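Local coordinates for protein DMATS type aromatic prenyltransferase (Streptomyces coelicolor, PDB 6ZS0) that probably catalyses transfer of a dimethylallyl group to carbon 5 of the tryptophan indole, as an ABBA-barrel aromatic prenyltransferase, at residues A[175-178]-A[179-182]; A[214-217]-A[218-221]; A[43-46]-A[47-51]; A[274-277]-A[278-282]; A[11-14]-A[15-18]. One frame throughout, in Å; residues are numbered along the deposited sequence.

Contact 1. Residues A[175-178]-A[179-182]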
loop_
_atom_site.group_PDB
_atom_site.type_symbol
_atom_site.label_atom_id
_atom_site.label_comp_id
_atom_site.label_asym_id
_atom_site.label_seq_id
_atom_site.Cartn_x
_atom_site.Cartn_y
_atom_site.Cartn_z
ATOM N N HIS A 175 -4.053 21.305 -10.021
ATOM C CA HIS A 175 -4.035 21.638 -8.576
ATOM C C HIS A 175 -3.062 22.780 -8.294
ATOM O O HIS A 175 -2.736 22.990 -7.137
ATOM C CB HIS A 175 -3.733 20.387 -7.756
ATOM C CG HIS A 175 -4.851 19.419 -7.795
ATOM N ND1 HIS A 175 -6.057 19.667 -7.167
ATOM C CD2 HIS A 175 -4.976 18.230 -8.405
ATOM C CE1 HIS A 175 -6.864 18.646 -7.377
ATOM N NE2 HIS A 175 -6.228 17.756 -8.135
ATOM N N HIS A 176 -2.671 23.531 -9.320
ATOM C CA HIS A 176 -1.916 24.801 -9.173
ATOM C C HIS A 176 -0.744 24.589 -8.202
ATOM O O HIS A 176 0.032 23.618 -8.420
ATOM C CB HIS A 176 -2.894 25.926 -8.788
ATOM C CG HIS A 176 -3.974 26.099 -9.802
ATOM N ND1 HIS A 176 -5.180 25.411 -9.728
ATOM C CD2 HIS A 176 -4.019 26.821 -10.944
ATOM C CE1 HIS A 176 -5.930 25.726 -10.772
ATOM N NE2 HIS A 176 -5.242 26.597 -11.533
ATOM N N GLN A 177 -0.606 25.429 -7.172
ATOM C CA GLN A 177 0.543 25.364 -6.226
ATOM C C GLN A 177 0.142 24.590 -4.952
ATOM O O GLN A 177 0.650 24.927 -3.879
ATOM C CB GLN A 177 1.088 26.778 -5.975
ATOM C CG GLN A 177 1.734 27.420 -7.212
ATOM C CD GLN A 177 2.564 26.468 -8.055
ATOM O OE1 GLN A 177 3.632 26.001 -7.652
ATOM N NE2 GLN A 177 2.076 26.173 -9.253
ATOM N N ALA A 178 -0.676 23.533 -5.085
ATOM C CA ALA A 178 -1.065 22.598 -3.992
ATOM C C ALA A 178 0.185 22.108 -3.228
ATOM O O ALA A 178 0.112 21.855 -2.000
ATOM C CB ALA A 178 -1.854 21.446 -4.573
ATOM N N PHE A 179 1.312 21.958 -3.904
ATOM C CA PHE A 179 2.578 21.530 -3.260
ATOM C C PHE A 179 2.805 22.303 -1.960
ATOM O O PHE A 179 3.271 21.708 -0.968
ATOM C CB PHE A 179 3.781 21.745 -4.170
ATOM C CG PHE A 179 5.051 21.295 -3.513
ATOM C CD1 PHE A 179 5.382 19.950 -3.480
ATOM C CD2 PHE A 179 5.867 22.204 -2.855
ATOM C CE1 PHE A 179 6.543 19.532 -2.851
ATOM C CE2 PHE A 179 7.019 21.783 -2.213
ATOM C CZ PHE A 179 7.349 20.446 -2.205
ATOM N N ASP A 180 2.506 23.601 -1.969
ATOM C CA ASP A 180 2.786 24.519 -0.828
ATOM C C ASP A 180 1.829 24.294 0.351
ATOM O O ASP A 180 2.149 24.801 1.428
ATOM C CB ASP A 180 2.809 25.968 -1.313
ATOM C CG ASP A 180 3.968 26.198 -2.258
ATOM O OD1 ASP A 180 5.079 25.758 -1.922
ATOM O OD2 ASP A 180 3.752 26.793 -3.326
ATOM N N SER A 181 0.751 23.525 0.190
ATOM C CA SER A 181 -0.183 23.134 1.281
ATOM C C SER A 181 0.359 21.930 2.068
ATOM O O SER A 181 -0.194 21.633 3.136
ATOM C CB SER A 181 -1.551 22.826 0.748
ATOM O OG SER A 181 -1.542 21.581 0.058
ATOM N N LEU A 182 1.377 21.243 1.555
ATOM C CA LEU A 182 1.891 20.002 2.197
ATOM C C LEU A 182 2.748 20.371 3.408
ATOM O O LEU A 182 3.517 21.340 3.361
ATOM C CB LEU A 182 2.699 19.176 1.200
ATOM C CG LEU A 182 1.937 18.611 0.008
ATOM C CD1 LEU A 182 2.916 18.136 -1.049
ATOM C CD2 LEU A 182 1.011 17.491 0.424
HETATM O O HOH W 1 1.831 22.222 -6.890
#
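Ser181 reaches back three residues and takes hold of the carbonyl of Ala178. Along its side chain, CB lies 3.4 Å from Ala178 O, and OG, at the tip, closes to 2.7 Å of that same Ala178 O as a hydrogen-bond donor. The hydroxyl arrives in the carbonyl plane, on a lone pair. What puts it there is chi1 of 73°, which turns OG back between the backbone N and the carbonyl carbon. Ser181 N bonds to Ala178 O as well, at 2.8 Å, but from above the plane, so one oxygen is gripped by two donors of one residue. This is a short 3-10 turn: one step earlier Asp180 N makes the equivalent bond to Gln177 O at 3.0 Å. Just ahead of it, a type II' beta turn from His175 to Ala178 reverses the chain after helix 162-175, with His176 at positive phi. Water 1 spans the junction, donating to His176 O at 2.7 Å and accepting from Phe179 N at 3.0 Å. On the outer side, Gln177 CB and Asp180 OD2 lie 3.8 Å apart, and both side chains turn to Arg167: Gln177 OE1 by a hydrogen bond, Asp180 OD1 by a salt bridge. The turn sits between helix 162-175 of the outer layer, where Phe179 packs on Ala163 and Val166, and barrel strand 254-260, where Ala178 and Ser181 rest on Phe260.

Contact 2. Residues A[214-217]-A[218-221]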
loop_
_atom_site.group_PDB
_atom_site.type_symbol
_atom_site.label_atom_id
_atom_site.label_comp_id
_atom_site.label_asym_id
_atom_site.label_seq_id
_atom_site.Cartn_x
_atom_site.Cartn_y
_atom_site.Cartn_z
ATOM N N ALA A 214 4.198 11.997 18.355
ATOM C CA ALA A 214 2.739 12.035 18.436
ATOM C C ALA A 214 2.275 13.484 18.169
ATOM O O ALA A 214 1.352 13.670 17.402
ATOM C CB ALA A 214 2.310 11.526 19.788
ATOM N N GLY A 215 2.943 14.473 18.765
ATOM C CA GLY A 215 2.617 15.898 18.568
ATOM C C GLY A 215 2.803 16.342 17.136
ATOM O O GLY A 215 1.956 17.080 16.627
ATOM N N ARG A 216 3.894 15.924 16.488
ATOM C CA ARG A 216 4.167 16.342 15.097
ATOM C C ARG A 216 3.110 15.688 14.194
ATOM O O ARG A 216 2.600 16.361 13.269
ATOM C CB ARG A 216 5.601 16.010 14.688
ATOM C CG ARG A 216 6.019 16.713 13.408
ATOM C CD ARG A 216 7.439 16.421 12.974
ATOM N NE ARG A 216 8.355 16.660 14.086
ATOM C CZ ARG A 216 9.114 15.746 14.659
ATOM N NH1 ARG A 216 9.189 14.526 14.145
ATOM N NH2 ARG A 216 9.842 16.062 15.718
ATOM N N ALA A 217 2.775 14.441 14.481
ATOM C CA ALA A 217 1.780 13.650 13.724
ATOM C C ALA A 217 0.435 14.388 13.751
ATOM O O ALA A 217 -0.191 14.526 12.717
ATOM C CB ALA A 217 1.680 12.276 14.312
ATOM N N ALA A 218 0.069 14.916 14.908
ATOM C CA ALA A 218 -1.172 15.705 15.121
ATOM C C ALA A 218 -1.197 16.974 14.256
ATOM O O ALA A 218 -2.298 17.501 14.028
ATOM C CB ALA A 218 -1.271 16.043 16.583
ATOM N N ARG A 219 -0.054 17.472 13.788
ATOM C CA ARG A 219 0.049 18.734 13.009
ATOM C C ARG A 219 0.220 18.483 11.500
ATOM O O ARG A 219 0.344 19.465 10.774
ATOM C CB ARG A 219 1.183 19.592 13.595
ATOM C CG ARG A 219 0.813 20.202 14.938
ATOM C CD ARG A 219 1.882 21.097 15.534
ATOM N NE ARG A 219 2.958 20.309 16.128
ATOM C CZ ARG A 219 4.150 20.095 15.573
ATOM N NH1 ARG A 219 5.034 19.356 16.216
ATOM N NH2 ARG A 219 4.454 20.612 14.388
ATOM N N LEU A 220 0.196 17.239 11.013
ATOM C CA LEU A 220 0.424 16.977 9.563
ATOM C C LEU A 220 -0.822 17.295 8.729
ATOM O O LEU A 220 -0.679 17.438 7.473
ATOM C CB LEU A 220 0.823 15.523 9.369
ATOM C CG LEU A 220 2.167 15.148 9.954
ATOM C CD1 LEU A 220 2.338 13.652 9.903
ATOM C CD2 LEU A 220 3.304 15.858 9.232
ATOM N N SER A 221 -1.984 17.316 9.364
ATOM C CA SER A 221 -3.288 17.514 8.689
ATOM C C SER A 221 -4.079 18.618 9.380
ATOM O O SER A 221 -3.780 18.933 10.550
ATOM C CB SER A 221 -4.063 16.240 8.668
ATOM O OG SER A 221 -4.567 15.941 9.960
HETATM O O HOH W 2 1.148 19.572 18.057
HETATM O O HOH W 3 -2.607 15.629 11.446
#
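Ala217 O is gripped from two directions: Leu220 N donates to it at 3.2 Å, nearly straight at 169°, and water 3 donates at 2.9 Å. The bond from Leu220 closes a type I beta turn, Ala217 to Leu220, that ends the short helix 214-217. Water 3 carries the grip on to Ser221, giving a second proton to its OG and taking a weak bond from its N. Ala218 N bonds to Ala214 O at 3.1 Å in the i to i+4 pattern; the next amide, Arg219 N, drops to i+3 and meets Arg216 O at 2.9 Å. The alanines face inward, Ala214 and Ala218 against Glu233 of helix 229-240 and Ala217 against Leu273 of strand 270-275, while Leu220 packs on Phe271. The two arginines lie on the outer side. Arg219 bends at chi3 (-77°) and folds its guanidinium back over the helix, crossing Arg216 with the two planar groups 76° apart; NH1 of Arg216 is occupied by Asn211 O. Arg216 CA sits over one face of the Arg219 group, 3.3 Å from its NH1. At the edge, water 2 lies in plane, accepting from Arg219 NE at 2.7 Å and donating to Gly215 O.

Contact 3. Residues A[43-46]-A[47-51]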
loop_
_atom_site.group_PDB
_atom_site.type_symbol
_atom_site.label_atom_id
_atom_site.label_comp_id
_atom_site.label_asym_id
_atom_site.label_seq_id
_atom_site.Cartn_x
_atom_site.Cartn_y
_atom_site.Cartn_z
ATOM N N ALA A 43 4.689 -14.741 -12.521
ATOM C CA ALA A 43 3.625 -15.542 -11.854
ATOM C C ALA A 43 4.041 -17.016 -11.882
ATOM O O ALA A 43 3.705 -17.747 -10.954
ATOM C CB ALA A 43 2.279 -15.335 -12.493
ATOM N N GLN A 44 4.757 -17.427 -12.928
ATOM C CA GLN A 44 5.143 -18.836 -13.150
ATOM C C GLN A 44 6.461 -19.146 -12.425
ATOM O O GLN A 44 6.913 -20.297 -12.481
ATOM C CB GLN A 44 5.228 -19.131 -14.645
ATOM C CG GLN A 44 3.857 -19.212 -15.307
ATOM C CD GLN A 44 3.478 -20.646 -15.591
ATOM O OE1 GLN A 44 2.918 -21.349 -14.740
ATOM N NE2 GLN A 44 3.816 -21.104 -16.793
ATOM N N ARG A 45 7.055 -18.170 -11.739
ATOM C CA ARG A 45 8.378 -18.367 -11.096
ATOM C C ARG A 45 8.234 -19.276 -9.892
ATOM O O ARG A 45 7.486 -18.968 -8.984
ATOM C CB ARG A 45 8.960 -17.033 -10.659
ATOM C CG ARG A 45 10.432 -17.104 -10.307
ATOM C CD ARG A 45 10.936 -15.757 -9.821
ATOM N NE ARG A 45 12.335 -15.805 -9.404
ATOM C CZ ARG A 45 13.381 -15.694 -10.210
ATOM N NH1 ARG A 45 13.204 -15.542 -11.514
ATOM N NH2 ARG A 45 14.608 -15.746 -9.707
ATOM N N PRO A 46 8.937 -20.426 -9.812
ATOM C CA PRO A 46 8.884 -21.251 -8.616
ATOM C C PRO A 46 9.406 -20.512 -7.387
ATOM O O PRO A 46 10.345 -19.768 -7.501
ATOM C CB PRO A 46 9.789 -22.439 -8.944
ATOM C CG PRO A 46 9.738 -22.490 -10.433
ATOM C CD PRO A 46 9.749 -21.043 -10.860
ATOM N N LEU A 47 8.802 -20.781 -6.231
ATOM C CA LEU A 47 9.206 -20.122 -4.955
ATOM C C LEU A 47 10.551 -20.671 -4.474
ATOM O O LEU A 47 11.139 -20.051 -3.601
ATOM C CB LEU A 47 8.109 -20.310 -3.905
ATOM C CG LEU A 47 6.830 -19.476 -4.104
ATOM C CD1 LEU A 47 5.930 -19.617 -2.899
ATOM C CD2 LEU A 47 7.102 -18.009 -4.356
ATOM N N SER A 48 11.034 -21.768 -5.049
ATOM C CA SER A 48 12.347 -22.369 -4.732
ATOM C C SER A 48 13.473 -21.517 -5.313
ATOM O O SER A 48 14.630 -21.742 -4.899
ATOM C CB SER A 48 12.428 -23.780 -5.217
ATOM O OG SER A 48 12.217 -23.820 -6.599
ATOM N N LEU A 49 13.172 -20.635 -6.273
ATOM C CA LEU A 49 14.158 -19.689 -6.833
ATOM C C LEU A 49 14.237 -18.459 -5.929
ATOM O O LEU A 49 13.242 -18.135 -5.243
ATOM C CB LEU A 49 13.774 -19.272 -8.254
ATOM C CG LEU A 49 13.667 -20.375 -9.311
ATOM C CD1 LEU A 49 13.718 -19.778 -10.699
ATOM C CD2 LEU A 49 14.732 -21.413 -9.175
ATOM N N ALA A 50 15.388 -17.801 -5.916
ATOM C CA ALA A 50 15.547 -16.471 -5.279
ATOM C C ALA A 50 14.451 -15.547 -5.793
ATOM O O ALA A 50 13.969 -15.712 -6.912
ATOM C CB ALA A 50 16.911 -15.918 -5.590
ATOM N N PRO A 51 14.063 -14.499 -5.035
ATOM C CA PRO A 51 13.148 -13.490 -5.557
ATOM C C PRO A 51 13.716 -12.851 -6.825
ATOM O O PRO A 51 14.931 -12.655 -6.915
ATOM C CB PRO A 51 13.027 -12.450 -4.431
ATOM C CG PRO A 51 13.610 -13.123 -3.201
ATOM C CD PRO A 51 14.545 -14.199 -3.680
HETATM O O HOH W 4 11.155 -17.171 -6.838
#
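A type I beta turn, Pro46 to Leu49, is spanned here by an arginine that reaches beyond it to Ala50. Arg45 approaches the carbonyl of Ala50 side-on and gives it two bonds, NE to Ala50 O at 3.0 Å and NH2 to Ala50 O at 2.9 Å. The oxygen lies in the guanidinium plane for both, so this shared acceptor fixes the rotation of the flat group. The NE bond runs nearly along the C=O axis, whereas NH2 comes in tilted from the carbonyl plane. Arg45 can span the turn because its chain is extended from CG to NE, with CG anti to the backbone N (chi1 -166°). Over the centre of one guanidinium face sits Leu49 CD1, 4.1 Å from Arg45 CZ. The same methyl lies 4.2 Å from Pro46 CD, the Pro46 and Leu49 side chains running side by side and pointing the same way. All of this belongs to the loop between helix 25-39 and strand 64-70, on the surface of the barrel shell, where Leu47 faces inward onto Leu6 and Phe9 of helix 6-20. The turn itself is closed by Leu49 N bonding to Pro46 O at 3.2 Å. Water 4 fills the mouth of the turn, 2.8 Å from Pro46 O and 2.8 Å from Leu49 O, and takes a weak bond from Arg45 NE. On the outer side, Ser48 OG touches Pro46 CB.

Contact 4. Residues A[274-277]-A[278-282]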
loop_
_atom_site.group_PDB
_atom_site.type_symbol
_atom_site.label_atom_id
_atom_site.label_comp_id
_atom_site.label_asym_id
_atom_site.label_seq_id
_atom_site.Cartn_x
_atom_site.Cartn_y
_atom_site.Cartn_z
ATOM N N TYR A 274 0.450 6.438 8.216
ATOM C CA TYR A 274 0.926 5.035 8.129
ATOM C C TYR A 274 2.030 4.829 9.171
ATOM O O TYR A 274 3.044 5.578 9.173
ATOM C CB TYR A 274 1.494 4.728 6.741
ATOM C CG TYR A 274 0.550 4.959 5.583
ATOM C CD1 TYR A 274 -0.169 3.913 5.009
ATOM C CD2 TYR A 274 0.389 6.225 5.048
ATOM C CE1 TYR A 274 -1.048 4.139 3.948
ATOM C CE2 TYR A 274 -0.452 6.459 3.971
ATOM C CZ TYR A 274 -1.196 5.426 3.438
ATOM O OH TYR A 274 -2.063 5.672 2.401
ATOM N N ILE A 275 1.843 3.858 10.049
ATOM C CA ILE A 275 2.861 3.454 11.046
ATOM C C ILE A 275 3.360 2.049 10.704
ATOM O O ILE A 275 2.572 1.111 10.655
ATOM C CB ILE A 275 2.276 3.525 12.470
ATOM C CG1 ILE A 275 1.705 4.907 12.819
ATOM C CG2 ILE A 275 3.309 3.072 13.479
ATOM C CD1 ILE A 275 2.655 6.013 12.748
ATOM N N PRO A 276 4.685 1.866 10.522
ATOM C CA PRO A 276 5.273 0.546 10.253
ATOM C C PRO A 276 5.330 -0.304 11.537
ATOM O O PRO A 276 6.409 -0.546 12.095
ATOM C CB PRO A 276 6.649 0.903 9.693
ATOM C CG PRO A 276 6.996 2.187 10.370
ATOM C CD PRO A 276 5.687 2.936 10.501
ATOM N N VAL A 277 4.160 -0.806 11.923
ATOM C CA VAL A 277 3.968 -1.488 13.239
ATOM C C VAL A 277 4.922 -2.684 13.356
ATOM O O VAL A 277 5.323 -2.997 14.473
ATOM C CB VAL A 277 2.502 -1.904 13.434
ATOM C CG1 VAL A 277 2.037 -2.878 12.406
ATOM C CG2 VAL A 277 2.249 -2.475 14.824
ATOM N N ARG A 278 5.320 -3.314 12.239
ATOM C CA ARG A 278 6.195 -4.514 12.298
ATOM C C ARG A 278 7.515 -4.187 12.968
ATOM O O ARG A 278 8.192 -5.118 13.420
ATOM C CB ARG A 278 6.434 -5.161 10.923
ATOM C CG ARG A 278 7.154 -4.306 9.890
ATOM C CD ARG A 278 7.505 -5.166 8.691
ATOM N NE ARG A 278 8.517 -6.125 9.113
ATOM C CZ ARG A 278 8.815 -7.290 8.507
ATOM N NH1 ARG A 278 9.739 -8.064 9.029
ATOM N NH2 ARG A 278 8.208 -7.659 7.411
ATOM N N ASP A 279 7.956 -2.916 12.958
ATOM C CA ASP A 279 9.244 -2.506 13.565
ATOM C C ASP A 279 9.093 -2.256 15.067
ATOM O O ASP A 279 10.095 -2.052 15.688
ATOM C CB ASP A 279 9.792 -1.249 12.898
ATOM C CG ASP A 279 10.304 -1.463 11.498
ATOM O OD1 ASP A 279 10.323 -2.626 11.039
ATOM O OD2 ASP A 279 10.780 -0.465 10.915
ATOM N N TYR A 280 7.884 -2.349 15.622
ATOM C CA TYR A 280 7.596 -1.830 16.998
ATOM C C TYR A 280 6.940 -2.904 17.861
ATOM O O TYR A 280 6.420 -2.546 18.929
ATOM C CB TYR A 280 6.724 -0.561 16.931
ATOM C CG TYR A 280 7.401 0.545 16.156
ATOM C CD1 TYR A 280 8.605 1.062 16.569
ATOM C CD2 TYR A 280 6.849 1.051 14.995
ATOM C CE1 TYR A 280 9.274 2.029 15.843
ATOM C CE2 TYR A 280 7.478 2.042 14.264
ATOM C CZ TYR A 280 8.696 2.544 14.693
ATOM O OH TYR A 280 9.381 3.481 13.970
ATOM N N VAL A 281 6.960 -4.158 17.430
ATOM C CA VAL A 281 6.306 -5.278 18.157
ATOM C C VAL A 281 7.292 -6.430 18.319
ATOM O O VAL A 281 8.210 -6.535 17.517
ATOM C CB VAL A 281 5.065 -5.765 17.406
ATOM C CG1 VAL A 281 3.999 -4.702 17.366
ATOM C CG2 VAL A 281 5.417 -6.246 16.011
ATOM N N ARG A 282 7.015 -7.324 19.269
ATOM C CA ARG A 282 7.772 -8.592 19.425
ATOM C C ARG A 282 7.339 -9.587 18.355
ATOM O O ARG A 282 8.159 -10.393 17.960
ATOM C CB ARG A 282 7.505 -9.225 20.789
ATOM C CG ARG A 282 7.931 -8.388 21.974
ATOM C CD ARG A 282 7.533 -9.079 23.280
ATOM N NE ARG A 282 8.042 -8.408 24.476
ATOM C CZ ARG A 282 7.470 -7.359 25.081
ATOM N NH1 ARG A 282 8.033 -6.842 26.165
ATOM N NH2 ARG A 282 6.357 -6.824 24.594
#
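Tyr280 packs back against the proline that follows strand 270-275, a strand of the antiparallel barrel. Its ring atom CE2 lies 3.9 Å from Pro276 CG, the two side chains crossing at a slant, and CD2 comes within 3.3 Å of Pro276 O. Ile275 CG2 touches the ring more loosely, 4.3 Å from Tyr280 CD2. Val277 CA stands at the ring edge, while Asp279 CB lies over the centre of one face. Beside this group, Val277 CG2 meets Val281 CG1 at 3.8 Å; chi1 of 62° puts Val277 CG1 between N and the carbonyl carbon and leaves CG2 to point at Val281. Two backbone bonds of a 3-10 turn set the spacing: Asp279 N to Pro276 O at 3.0 Å and Tyr280 N to Val277 O at 2.9 Å. An inverse gamma turn centred on Pro276, its Val277 N to Ile275 O bond weak, swings the chain out of the strand and into that turn, on the way to helix 284-297. Further out, Val277 lies on Ala287 of that helix, and Tyr280 O accepts from its Arg290. Ring and valine contacts thus pack the turn, while Tyr280 OH, bonded to Gly251 N, and Asp279 OD1, in a salt bridge with Arg252, tie it to the loop leading to strand 254-260. That pairing with Arg252 would be expected to keep Asp279 ionised.

Contact 5. Residues A[11-14]-A[15-18]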
loop_
_atom_site.group_PDB
_atom_site.type_symbol
_atom_site.label_atom_id
_atom_site.label_comp_id
_atom_site.label_asym_id
_atom_site.label_seq_id
_atom_site.Cartn_x
_atom_site.Cartn_y
_atom_site.Cartn_z
ATOM N N GLY A 11 -1.898 -16.097 -5.314
ATOM C CA GLY A 11 -3.279 -16.349 -5.783
ATOM C C GLY A 11 -4.094 -17.039 -4.731
ATOM O O GLY A 11 -5.254 -16.635 -4.506
ATOM N N GLY A 12 -3.522 -18.043 -4.070
ATOM C CA GLY A 12 -4.147 -18.736 -2.948
ATOM C C GLY A 12 -4.448 -17.753 -1.840
ATOM O O GLY A 12 -5.553 -17.777 -1.287
ATOM N N GLN A 13 -3.505 -16.853 -1.547
ATOM C CA GLN A 13 -3.704 -15.821 -0.514
ATOM C C GLN A 13 -4.841 -14.895 -0.939
ATOM O O GLN A 13 -5.659 -14.564 -0.099
ATOM C CB GLN A 13 -2.406 -15.059 -0.261
ATOM C CG GLN A 13 -1.361 -15.897 0.466
ATOM C CD GLN A 13 -0.060 -15.171 0.642
ATOM O OE1 GLN A 13 0.414 -14.476 -0.261
ATOM N NE2 GLN A 13 0.476 -15.253 1.855
ATOM N N LEU A 14 -4.871 -14.459 -2.199
ATOM C CA LEU A 14 -5.917 -13.531 -2.681
ATOM C C LEU A 14 -7.281 -14.208 -2.490
ATOM O O LEU A 14 -8.205 -13.556 -2.000
ATOM C CB LEU A 14 -5.653 -13.144 -4.135
ATOM C CG LEU A 14 -6.653 -12.145 -4.734
ATOM C CD1 LEU A 14 -5.999 -11.305 -5.826
ATOM C CD2 LEU A 14 -7.898 -12.848 -5.264
ATOM N N ARG A 15 -7.385 -15.478 -2.845
ATOM C CA ARG A 15 -8.659 -16.223 -2.780
ATOM C C ARG A 15 -9.128 -16.342 -1.336
ATOM O O ARG A 15 -10.343 -16.087 -1.080
ATOM C CB ARG A 15 -8.501 -17.598 -3.412
ATOM C CG ARG A 15 -8.349 -17.568 -4.921
ATOM C CD ARG A 15 -8.095 -18.977 -5.425
ATOM N NE ARG A 15 -7.765 -18.952 -6.847
ATOM C CZ ARG A 15 -8.654 -18.926 -7.836
ATOM N NH1 ARG A 15 -8.244 -18.909 -9.099
ATOM N NH2 ARG A 15 -9.943 -18.938 -7.565
ATOM N N ARG A 16 -8.242 -16.744 -0.432
ATOM C CA ARG A 16 -8.617 -16.979 0.983
ATOM C C ARG A 16 -8.940 -15.643 1.640
ATOM O O ARG A 16 -9.947 -15.556 2.354
ATOM C CB ARG A 16 -7.538 -17.763 1.726
ATOM C CG ARG A 16 -7.329 -19.172 1.184
ATOM C CD ARG A 16 -6.369 -19.967 2.037
ATOM N NE ARG A 16 -5.085 -19.285 2.201
ATOM C CZ ARG A 16 -4.030 -19.448 1.416
ATOM N NH1 ARG A 16 -4.074 -20.290 0.405
ATOM N NH2 ARG A 16 -2.919 -18.774 1.661
ATOM N N LEU A 17 -8.134 -14.612 1.401
ATOM C CA LEU A 17 -8.394 -13.274 1.965
ATOM C C LEU A 17 -9.678 -12.701 1.369
ATOM O O LEU A 17 -10.442 -12.121 2.126
ATOM C CB LEU A 17 -7.212 -12.345 1.677
ATOM C CG LEU A 17 -5.984 -12.514 2.543
ATOM C CD1 LEU A 17 -4.842 -11.692 1.952
ATOM C CD2 LEU A 17 -6.264 -12.106 3.989
ATOM N N GLY A 18 -9.901 -12.859 0.066
ATOM C CA GLY A 18 -11.112 -12.362 -0.622
ATOM C C GLY A 18 -12.362 -12.944 0.022
ATOM O O GLY A 18 -13.323 -12.192 0.247
#
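Leu17 drives its side chain over the carbonyl of Gln13, one turn back in helix 6-20, with CB only 3.2 Å from Gln13 O. This is the tight side of an alpha-helical segment in which all four i to i+4 bonds between residues 11-14 and 15-18 are made: Leu17 N to Gln13 O measures 2.9 Å and Gly18 N to Leu14 O 2.8 Å. Leu14 and Leu17 are buried against Phe66 of strand 64-70 and Met78 of strand 77-82, so this face lies on the barrel wall, and Leu17 also reaches Ala308 of helix 303-312. Gln13 is buried too, its amide satisfied by Ser345 OG and Leu312 O. The outer side, more open to solvent, belongs to the arginines. Arg15 runs extended past Gly11 O, its CG 3.3 Å away, toward Glu29 and Ala32 of helix 25-39. Arg16 is the exposed one. A bend at chi3 (-55°) lays its guanidinium back across the preceding turn, where Gly12 has no side chain, and NE bonds to Ala311 O. Gly12 O and Gln13 CA lie under one face of the group, both displaced toward its rim; the amide of Gln13 is turned 55° from it, and Arg16 NH2 rests 3.5 Å from Gln13 CG.

Along the chain the order is contact 5, contact 3, contact 1, contact 2, contact 4, each closing before the next opens. Four lie in the layer around the ten-stranded antiparallel barrel, while contact 4 begins on one of its strands. Contacts 3 and 5, centres 18 Å apart, share helix 6-20, on which Leu47 packs. Contacts 1 and 2 lie across the chain's centre from them, about 42 Å between the centres of contacts 2 and 3. Strand 270-275 joins contacts 2 and 4, centres 18 Å apart: residues 214-221 lean on it and 274-277 carry its end. None touches another: they are four turns near helix or strand ends and one mid-helix segment, set around one closed barrel.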